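Local coordinates for putative deoxyribonuclease yjjV (Escherichia coli, PDB 1ZZM), which probably acts as a TatD-type hydrolase of ester bonds, using divalent metal cations held in a TIM-barrel active site, at residues Asp7-Phe12 / Glu205-Asp210; Val95-Leu100 / Ile131-Arg136; Gly173-Val178 / Ser201-Thr206. All coordinates share one frame; numbering follows the deposited sequence.

Contact 1: residues Asp7-Phe12 / Glu205-Asp210; sequences DTHCHF and ETDAPD. With ZN (zinc ion), chain B.
The first zinc site of this TatD-type enzyme is built where H9 and H11, the His-x-His pair that follows strand 5-7, meet D207 in the loop after strand 202-204. H9 NE2 binds the zinc ion of chain B at 2.1 Å, and H11 NE2 binds the same ion at 2.0 Å. D207 OD1 stands farther off, 2.7 Å from this zinc, and E97 and water 2 complete the shell. This oxygen lies at the edge of both imidazoles, near their planes, while its carboxylate is turned 75° from the H9 ring and 61° from the H11 ring. H9 and D207 run side by side, and H157 stacks on the H9 ring.

Two backbone hydrogen bonds join the loops next to the metal ligands. D207 N donates to H9 O at 2.8 Å, and H11 N donates to A208 O over the same 2.8 Å.

D7 is the second-shell anchor. Its CG is anti to the backbone N (chi1 -176°), which carries the carboxylate across to T206. There OD2 receives T206 OG1 at 2.6 Å on its syn lone pair. OD1 is met by H9 N from above the carboxylate plane, closing an Asx turn, and takes a weak bond from T206 N. T206 OG1 in turn accepts A208 N in an ST turn. An alanine at D7 would probably leave T206 OG1 and H9 N without their acceptors and let both ligand-bearing loops shift.

On the T8 side, water 1 links T8 OG1 to E205 OE1; T8 OG1 also bonds L204 O, and E205 OE2 receives H157 ND1.

Metal ligands from the first and last strand ends of a barrel, joined in this way, are characteristic of the metallo-dependent hydrolase superfamily.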
loop_
_atom_site.group_PDB
_atom_site.type_symbol
_atom_site.label_atom_id
_atom_site.label_comp_id
_atom_site.label_asym_id
_atom_site.label_seq_id
_atom_site.Cartn_x
_atom_site.Cartn_y
_atom_site.Cartn_z
ATOM N N ASP A 7 -7.714 -5.328 2.107
ATOM C CA ASP A 7 -7.100 -4.037 2.396
ATOM C C ASP A 7 -5.635 -4.249 2.025
ATOM O O ASP A 7 -4.879 -4.897 2.774
ATOM C CB ASP A 7 -7.194 -3.684 3.887
ATOM C CG ASP A 7 -6.642 -2.276 4.198
ATOM O OD1 ASP A 7 -5.976 -1.652 3.328
ATOM O OD2 ASP A 7 -6.896 -1.789 5.318
ATOM N N THR A 8 -5.219 -3.726 0.877
ATOM C CA THR A 8 -3.824 -3.896 0.464
ATOM C C THR A 8 -2.791 -3.017 1.174
ATOM O O THR A 8 -1.615 -3.026 0.808
ATOM C CB THR A 8 -3.664 -3.683 -1.040
ATOM O OG1 THR A 8 -4.048 -2.336 -1.376
ATOM C CG2 THR A 8 -4.579 -4.688 -1.801
ATOM N N HIS A 9 -3.190 -2.301 2.227
ATOM C CA HIS A 9 -2.192 -1.449 2.885
ATOM C C HIS A 9 -2.700 -1.044 4.273
ATOM O O HIS A 9 -3.443 -0.083 4.415
ATOM C CB HIS A 9 -1.977 -0.191 2.027
ATOM C CG HIS A 9 -0.756 0.596 2.391
ATOM N ND1 HIS A 9 0.399 0.576 1.641
ATOM C CD2 HIS A 9 -0.523 1.449 3.421
ATOM C CE1 HIS A 9 1.294 1.378 2.192
ATOM N NE2 HIS A 9 0.756 1.915 3.276
ATOM N N CYS A 10 -2.327 -1.804 5.290
ATOM C CA CYS A 10 -2.733 -1.472 6.645
ATOM C C CYS A 10 -1.555 -1.700 7.576
ATOM O O CYS A 10 -0.978 -2.795 7.602
ATOM C CB CYS A 10 -3.925 -2.347 7.076
ATOM S SG CYS A 10 -4.432 -2.038 8.822
ATOM N N HIS A 11 -1.189 -0.670 8.347
ATOM C CA HIS A 11 -0.067 -0.772 9.278
ATOM C C HIS A 11 -0.605 -1.417 10.550
ATOM O O HIS A 11 -0.703 -0.796 11.615
ATOM C CB HIS A 11 0.493 0.625 9.544
ATOM C CG HIS A 11 1.181 1.211 8.347
ATOM N ND1 HIS A 11 2.446 0.830 7.969
ATOM C CD2 HIS A 11 0.738 2.052 7.382
ATOM C CE1 HIS A 11 2.757 1.395 6.818
ATOM N NE2 HIS A 11 1.734 2.138 6.437
ATOM N N PHE A 12 -0.937 -2.685 10.410
ATOM C CA PHE A 12 -1.552 -3.466 11.481
ATOM C C PHE A 12 -0.670 -3.793 12.684
ATOM O O PHE A 12 -1.162 -4.363 13.663
ATOM C CB PHE A 12 -2.066 -4.756 10.865
ATOM C CG PHE A 12 -3.190 -5.402 11.628
ATOM C CD1 PHE A 12 -4.465 -4.870 11.581
ATOM C CD2 PHE A 12 -2.966 -6.570 12.366
ATOM C CE1 PHE A 12 -5.530 -5.486 12.263
ATOM C CE2 PHE A 12 -4.020 -7.203 13.057
ATOM C CZ PHE A 12 -5.295 -6.662 13.008
ATOM N N GLU A 205 -7.598 -0.020 -0.267
ATOM C CA GLU A 205 -6.746 0.047 0.927
ATOM C C GLU A 205 -7.303 1.054 1.896
ATOM O O GLU A 205 -8.281 1.739 1.579
ATOM C CB GLU A 205 -5.336 0.529 0.580
ATOM C CG GLU A 205 -5.343 2.008 0.181
ATOM C CD GLU A 205 -3.968 2.574 -0.086
ATOM O OE1 GLU A 205 -3.343 2.179 -1.080
ATOM O OE2 GLU A 205 -3.513 3.429 0.695
ATOM N N THR A 206 -6.676 1.143 3.075
ATOM C CA THR A 206 -7.028 2.168 4.070
ATOM C C THR A 206 -5.836 3.003 4.568
ATOM O O THR A 206 -5.999 4.175 4.922
ATOM C CB THR A 206 -7.648 1.607 5.385
ATOM O OG1 THR A 206 -6.708 0.715 6.007
ATOM C CG2 THR A 206 -9.011 0.907 5.116
ATOM N N ASP A 207 -4.650 2.399 4.596
ATOM C CA ASP A 207 -3.444 2.986 5.182
ATOM C C ASP A 207 -3.724 3.174 6.690
ATOM O O ASP A 207 -3.115 4.018 7.348
ATOM C CB ASP A 207 -3.015 4.338 4.557
ATOM C CG ASP A 207 -1.571 4.736 4.954
ATOM O OD1 ASP A 207 -0.793 3.861 5.380
ATOM O OD2 ASP A 207 -1.186 5.913 4.833
ATOM N N ALA A 208 -4.652 2.395 7.244
ATOM C CA ALA A 208 -4.944 2.534 8.686
ATOM C C ALA A 208 -3.674 2.282 9.494
ATOM O O ALA A 208 -2.877 1.404 9.167
ATOM C CB ALA A 208 -6.050 1.546 9.118
ATOM N N PRO A 209 -3.522 2.969 10.636
ATOM C CA PRO A 209 -4.422 3.939 11.254
ATOM C C PRO A 209 -4.418 5.349 10.680
ATOM O O PRO A 209 -5.137 6.208 11.175
ATOM C CB PRO A 209 -3.974 3.897 12.719
ATOM C CG PRO A 209 -2.515 3.849 12.561
ATOM C CD PRO A 209 -2.316 2.796 11.461
ATOM N N ASP A 210 -3.615 5.615 9.659
ATOM C CA ASP A 210 -3.623 6.981 9.101
ATOM C C ASP A 210 -4.717 7.138 8.036
ATOM O O ASP A 210 -5.483 6.195 7.797
ATOM C CB ASP A 210 -2.248 7.318 8.512
ATOM C CG ASP A 210 -1.127 7.236 9.552
ATOM O OD1 ASP A 210 -1.396 7.442 10.763
ATOM O OD2 ASP A 210 0.038 6.987 9.161
HETATM ZN ZN ZN B . 1.681 3.130 4.699
HETATM O O HOH W 1 -2.449 -0.200 -1.968
HETATM O O HOH W 2 2.222 5.080 4.717
#

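Contact 2: residues Val95-Leu100 / Ile131-Arg136; sequences VGEIGL and ILHSRR. With ZN (zinc ion), chain C; ZN (zinc ion), chain B.
The imidazole of H133 has E97 OE2 and L100 O at its edge, both near the ring plane, and the ring of H66 meets it with the planes about 50° apart. The E97 carboxylate is turned 58° from the H133 ring. H133 CG is anti to its backbone N (chi1 178°), which brings ND1 to 2.0 Å from the zinc ion of chain C. E97 OE2 lies 2.1 Å from that zinc, while E97 OE1 binds the zinc of chain B at 2.0 Å, bridging the metals. Water 2 bridges them as well; water 3 and H157 add to the shell of the chain C ion. H133 NE2 hydrogen-bonds D101 OD2, which would hold the ring's rotation; the same oxygen forms a salt bridge with R135 NH1.

Strands 95-101 and 130-135 run parallel. I98 N donates to I131 O at 3.1 Å and H133 N to I98 O at 2.9 Å, but the register slips by one between G96 and I98, a beta bulge at E97. G99 CA sits 3.2 Å from H133 O, and a side chain there would collide with it. On the outer face, I98 CG1 packs on L132 CD2 at 3.6 Å, with helix 109-125 over I98 and helix 138-148 over L132. A glutamate bridging from a bulge and a histidine on the parallel neighbour strand typify the binuclear centre of TatD-type TIM barrels.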
loop_
_atom_site.group_PDB
_atom_site.type_symbol
_atom_site.label_atom_id
_atom_site.label_comp_id
_atom_site.label_asym_id
_atom_site.label_seq_id
_atom_site.Cartn_x
_atom_site.Cartn_y
_atom_site.Cartn_z
ATOM N N VAL A 95 8.149 -5.970 -1.560
ATOM C CA VAL A 95 9.206 -5.207 -0.922
ATOM C C VAL A 95 8.385 -3.975 -0.664
ATOM O O VAL A 95 7.951 -3.222 -1.557
ATOM C CB VAL A 95 10.362 -4.914 -1.837
ATOM C CG1 VAL A 95 11.303 -3.869 -1.196
ATOM C CG2 VAL A 95 11.109 -6.212 -2.092
ATOM N N GLY A 96 8.133 -3.787 0.599
ATOM C CA GLY A 96 7.275 -2.720 0.890
ATOM C C GLY A 96 7.163 -2.232 2.279
ATOM O O GLY A 96 7.504 -2.841 3.304
ATOM N N GLU A 97 6.888 -0.995 1.912
ATOM C CA GLU A 97 6.608 0.381 2.115
ATOM C C GLU A 97 7.915 1.081 1.944
ATOM O O GLU A 97 8.704 1.244 2.864
ATOM C CB GLU A 97 5.768 0.927 3.248
ATOM C CG GLU A 97 5.257 2.223 2.536
ATOM C CD GLU A 97 4.070 2.955 3.139
ATOM O OE1 GLU A 97 3.542 2.578 4.205
ATOM O OE2 GLU A 97 3.662 3.946 2.500
ATOM N N ILE A 98 8.155 1.406 0.679
ATOM C CA ILE A 98 9.350 2.147 0.274
ATOM C C ILE A 98 8.783 3.288 -0.564
ATOM O O ILE A 98 7.600 3.261 -0.908
ATOM C CB ILE A 98 10.295 1.315 -0.590
ATOM C CG1 ILE A 98 9.631 0.989 -1.933
ATOM C CG2 ILE A 98 10.667 0.046 0.152
ATOM C CD1 ILE A 98 10.450 0.022 -2.778
ATOM N N GLY A 99 9.599 4.306 -0.839
ATOM C CA GLY A 99 9.104 5.397 -1.641
ATOM C C GLY A 99 9.791 6.711 -1.296
ATOM O O GLY A 99 10.929 6.727 -0.829
ATOM N N LEU A 100 9.090 7.800 -1.601
ATOM C CA LEU A 100 9.593 9.143 -1.406
ATOM C C LEU A 100 8.537 10.016 -0.758
ATOM O O LEU A 100 7.338 9.779 -0.904
ATOM C CB LEU A 100 9.950 9.760 -2.750
ATOM C CG LEU A 100 10.855 8.893 -3.636
ATOM C CD1 LEU A 100 10.763 9.453 -5.014
ATOM C CD2 LEU A 100 12.306 8.849 -3.113
ATOM N N ILE A 131 5.468 -1.910 -2.835
ATOM C CA ILE A 131 4.358 -1.121 -2.291
ATOM C C ILE A 131 5.015 0.227 -2.070
ATOM O O ILE A 131 5.936 0.383 -1.249
ATOM C CB ILE A 131 3.833 -1.714 -0.959
ATOM C CG1 ILE A 131 2.982 -2.960 -1.267
ATOM C CG2 ILE A 131 2.992 -0.664 -0.196
ATOM C CD1 ILE A 131 2.400 -3.668 0.020
ATOM N N LEU A 132 4.529 1.201 -2.817
ATOM C CA LEU A 132 5.114 2.518 -2.824
ATOM C C LEU A 132 4.316 3.630 -2.177
ATOM O O LEU A 132 3.092 3.723 -2.333
ATOM C CB LEU A 132 5.406 2.914 -4.280
ATOM C CG LEU A 132 6.341 2.017 -5.078
ATOM C CD1 LEU A 132 6.077 2.238 -6.595
ATOM C CD2 LEU A 132 7.803 2.329 -4.701
ATOM N N HIS A 133 5.075 4.482 -1.488
ATOM C CA HIS A 133 4.585 5.683 -0.814
ATOM C C HIS A 133 5.096 6.838 -1.665
ATOM O O HIS A 133 6.263 6.851 -2.086
ATOM C CB HIS A 133 5.216 5.788 0.580
ATOM C CG HIS A 133 4.824 7.019 1.351
ATOM N ND1 HIS A 133 3.737 7.062 2.191
ATOM C CD2 HIS A 133 5.420 8.230 1.453
ATOM C CE1 HIS A 133 3.678 8.240 2.790
ATOM N NE2 HIS A 133 4.690 8.970 2.353
ATOM N N SER A 134 4.228 7.811 -1.925
ATOM C CA SER A 134 4.628 8.964 -2.721
ATOM C C SER A 134 3.815 10.155 -2.250
ATOM O O SER A 134 2.586 10.152 -2.318
ATOM C CB SER A 134 4.365 8.730 -4.210
ATOM O OG SER A 134 4.942 9.796 -4.997
ATOM N N ARG A 135 4.498 11.172 -1.760
ATOM C CA ARG A 135 3.772 12.334 -1.294
ATOM C C ARG A 135 4.513 13.541 -1.870
ATOM O O ARG A 135 5.629 13.885 -1.418
ATOM C CB ARG A 135 3.786 12.338 0.225
ATOM C CG ARG A 135 3.185 13.591 0.824
ATOM C CD ARG A 135 3.702 13.723 2.234
ATOM N NE ARG A 135 2.638 13.935 3.193
ATOM C CZ ARG A 135 2.731 13.572 4.461
ATOM N NH1 ARG A 135 3.844 12.981 4.897
ATOM N NH2 ARG A 135 1.714 13.794 5.278
ATOM N N ARG A 136 3.885 14.166 -2.868
ATOM C CA ARG A 136 4.448 15.324 -3.552
ATOM C C ARG A 136 5.698 14.951 -4.335
ATOM O O ARG A 136 6.519 15.813 -4.647
ATOM C CB ARG A 136 4.798 16.417 -2.534
ATOM C CG ARG A 136 3.580 17.102 -1.925
ATOM C CD ARG A 136 3.991 18.133 -0.862
ATOM N NE ARG A 136 2.857 18.961 -0.449
ATOM C CZ ARG A 136 2.516 19.209 0.817
ATOM N NH1 ARG A 136 3.220 18.692 1.825
ATOM N NH2 ARG A 136 1.460 19.979 1.075
HETATM ZN ZN ZN C . 2.400 5.633 2.763
HETATM ZN ZN ZN B . 1.681 3.130 4.699
HETATM O O HOH W 2 2.222 5.080 4.717
HETATM O O HOH W 3 0.855 7.381 3.426
#

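Contact 3: residues Gly173-Val178 / Ser201-Thr206; sequences GYKIGV and SLLLET
Four backbone hydrogen bonds join K175-V178 to S201-E205, zigzagging in parallel register. I176 N reaches S201 O at 2.8 Å and L203 N reaches I176 O at 3.0 Å; V178 N then meets L203 O at 2.7 Å. The last bond runs from E205 N to V178 O at 3.0 Å. The short strand axes stay 4.6 Å apart at closest approach and cross at -34°.

These are the last two strands of the five-stranded parallel sheet, neighbours in the beta-alpha-beta unit with helix 190-196 between them, as in the wall of a TIM barrel.

Apolar contacts gather round V178 and L203. V178 CG2, anti to its carbonyl carbon, comes to 4.1 Å from L202 CD2, the two side chains crossing obliquely, and helix 226-236 packs against V178 and L204. K175 CB lies 4.0 Å from L203 CG, and helix 241-256 covers L203. The K175 chain bends so that NZ bonds A200 O.

Carboxylate packing completes the contact: E205 OE1 presses to 3.3 Å from G177 CA. A CB on G177 would collide with this oxygen, to which G158 N also donates, while H157 ND1 bonds OE2.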
loop_
_atom_site.group_PDB
_atom_site.type_symbol
_atom_site.label_atom_id
_atom_site.label_comp_id
_atom_site.label_asym_id
_atom_site.label_seq_id
_atom_site.Cartn_x
_atom_site.Cartn_y
_atom_site.Cartn_z
ATOM N N GLY A 173 2.856 0.242 -15.777
ATOM C CA GLY A 173 2.409 -1.055 -15.287
ATOM C C GLY A 173 2.096 -1.126 -13.806
ATOM O O GLY A 173 1.877 -2.206 -13.259
ATOM N N TYR A 174 2.075 0.027 -13.155
ATOM C CA TYR A 174 1.796 0.078 -11.711
ATOM C C TYR A 174 0.316 0.223 -11.419
ATOM O O TYR A 174 -0.455 0.724 -12.266
ATOM C CB TYR A 174 2.563 1.245 -11.073
ATOM C CG TYR A 174 4.038 0.926 -10.985
ATOM C CD1 TYR A 174 4.579 0.365 -9.818
ATOM C CD2 TYR A 174 4.849 1.027 -12.112
ATOM C CE1 TYR A 174 5.895 -0.097 -9.792
ATOM C CE2 TYR A 174 6.147 0.569 -12.106
ATOM C CZ TYR A 174 6.661 0.002 -10.939
ATOM O OH TYR A 174 7.933 -0.490 -10.940
ATOM N N LYS A 175 -0.080 -0.251 -10.239
ATOM C CA LYS A 175 -1.466 -0.117 -9.821
ATOM C C LYS A 175 -1.583 1.137 -8.978
ATOM O O LYS A 175 -0.572 1.724 -8.574
ATOM C CB LYS A 175 -1.904 -1.317 -9.020
ATOM C CG LYS A 175 -2.647 -2.351 -9.825
ATOM C CD LYS A 175 -1.793 -3.080 -10.777
ATOM C CE LYS A 175 -2.447 -4.439 -11.142
ATOM N NZ LYS A 175 -2.989 -4.482 -12.544
ATOM N N ILE A 176 -2.829 1.510 -8.683
ATOM C CA ILE A 176 -3.141 2.730 -7.932
ATOM C C ILE A 176 -3.972 2.337 -6.699
ATOM O O ILE A 176 -5.060 1.768 -6.822
ATOM C CB ILE A 176 -3.983 3.732 -8.814
ATOM C CG1 ILE A 176 -3.197 4.181 -10.054
ATOM C CG2 ILE A 176 -4.437 4.961 -7.991
ATOM C CD1 ILE A 176 -1.817 4.844 -9.800
ATOM N N GLY A 177 -3.477 2.679 -5.507
ATOM C CA GLY A 177 -4.195 2.333 -4.295
ATOM C C GLY A 177 -5.280 3.348 -3.980
ATOM O O GLY A 177 -5.029 4.550 -3.895
ATOM N N VAL A 178 -6.498 2.863 -3.824
ATOM C CA VAL A 178 -7.648 3.724 -3.558
ATOM C C VAL A 178 -8.021 3.608 -2.087
ATOM O O VAL A 178 -8.454 2.535 -1.631
ATOM C CB VAL A 178 -8.899 3.316 -4.389
ATOM C CG1 VAL A 178 -10.010 4.324 -4.155
ATOM C CG2 VAL A 178 -8.575 3.270 -5.876
ATOM N N SER A 201 -6.632 -1.273 -12.973
ATOM C CA SER A 201 -5.472 -0.658 -12.336
ATOM C C SER A 201 -5.653 -0.323 -10.844
ATOM O O SER A 201 -4.701 0.090 -10.188
ATOM C CB SER A 201 -5.104 0.631 -13.061
ATOM O OG SER A 201 -5.963 1.675 -12.681
ATOM N N LEU A 202 -6.852 -0.528 -10.323
ATOM C CA LEU A 202 -7.171 -0.168 -8.940
ATOM C C LEU A 202 -7.038 -1.239 -7.849
ATOM O O LEU A 202 -7.356 -2.397 -8.065
ATOM C CB LEU A 202 -8.608 0.358 -8.884
ATOM C CG LEU A 202 -8.985 1.431 -9.913
ATOM C CD1 LEU A 202 -10.428 1.894 -9.655
ATOM C CD2 LEU A 202 -8.008 2.611 -9.836
ATOM N N LEU A 203 -6.536 -0.824 -6.683
ATOM C CA LEU A 203 -6.466 -1.716 -5.530
ATOM C C LEU A 203 -7.176 -0.959 -4.408
ATOM O O LEU A 203 -7.204 0.287 -4.404
ATOM C CB LEU A 203 -5.026 -2.002 -5.081
ATOM C CG LEU A 203 -4.190 -2.831 -6.049
ATOM C CD1 LEU A 203 -2.830 -3.133 -5.368
ATOM C CD2 LEU A 203 -4.882 -4.104 -6.381
ATOM N N LEU A 204 -7.719 -1.701 -3.454
ATOM C CA LEU A 204 -8.422 -1.084 -2.322
ATOM C C LEU A 204 -7.506 -1.060 -1.086
ATOM O O LEU A 204 -6.726 -1.970 -0.874
ATOM C CB LEU A 204 -9.680 -1.892 -2.003
ATOM C CG LEU A 204 -10.691 -1.253 -1.059
ATOM C CD1 LEU A 204 -11.348 -0.050 -1.778
ATOM C CD2 LEU A 204 -11.775 -2.296 -0.720
ATOM N N GLU A 205 -7.598 -0.020 -0.267
ATOM C CA GLU A 205 -6.746 0.047 0.927
ATOM C C GLU A 205 -7.303 1.054 1.896
ATOM O O GLU A 205 -8.281 1.739 1.579
ATOM C CB GLU A 205 -5.336 0.529 0.580
ATOM C CG GLU A 205 -5.343 2.008 0.181
ATOM C CD GLU A 205 -3.968 2.574 -0.086
ATOM O OE1 GLU A 205 -3.343 2.179 -1.080
ATOM O OE2 GLU A 205 -3.513 3.429 0.695
ATOM N N THR A 206 -6.676 1.143 3.075
ATOM C CA THR A 206 -7.028 2.168 4.070
ATOM C C THR A 206 -5.836 3.003 4.568
ATOM O O THR A 206 -5.999 4.175 4.922
ATOM C CB THR A 206 -7.648 1.607 5.385
ATOM O OG1 THR A 206 -6.708 0.715 6.007
ATOM C CG2 THR A 206 -9.011 0.907 5.116
#

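How the contacts relate
From the N terminus, the chain leaves strand 5-7 into the first arm of contact 1, whose partner comes 193 residues later. Contact 2 opens and closes within that long loop, tying strands 95-101 and 130-135 across helix 109-125. Contact 3 follows in series, closing the short loop that contains helix 190-196, and its second arm shares E205 and T206 with contact 1. Contacts 2 and 3 lie toward opposite ends of the five-stranded sheet; contact 1 joins the end of strand 202-204 to that of strand 5-7, an outer strand of the three-stranded sheet, as in the closure of a TIM barrel. The zinc of chain B and water 2 belong to contacts 1 and 2.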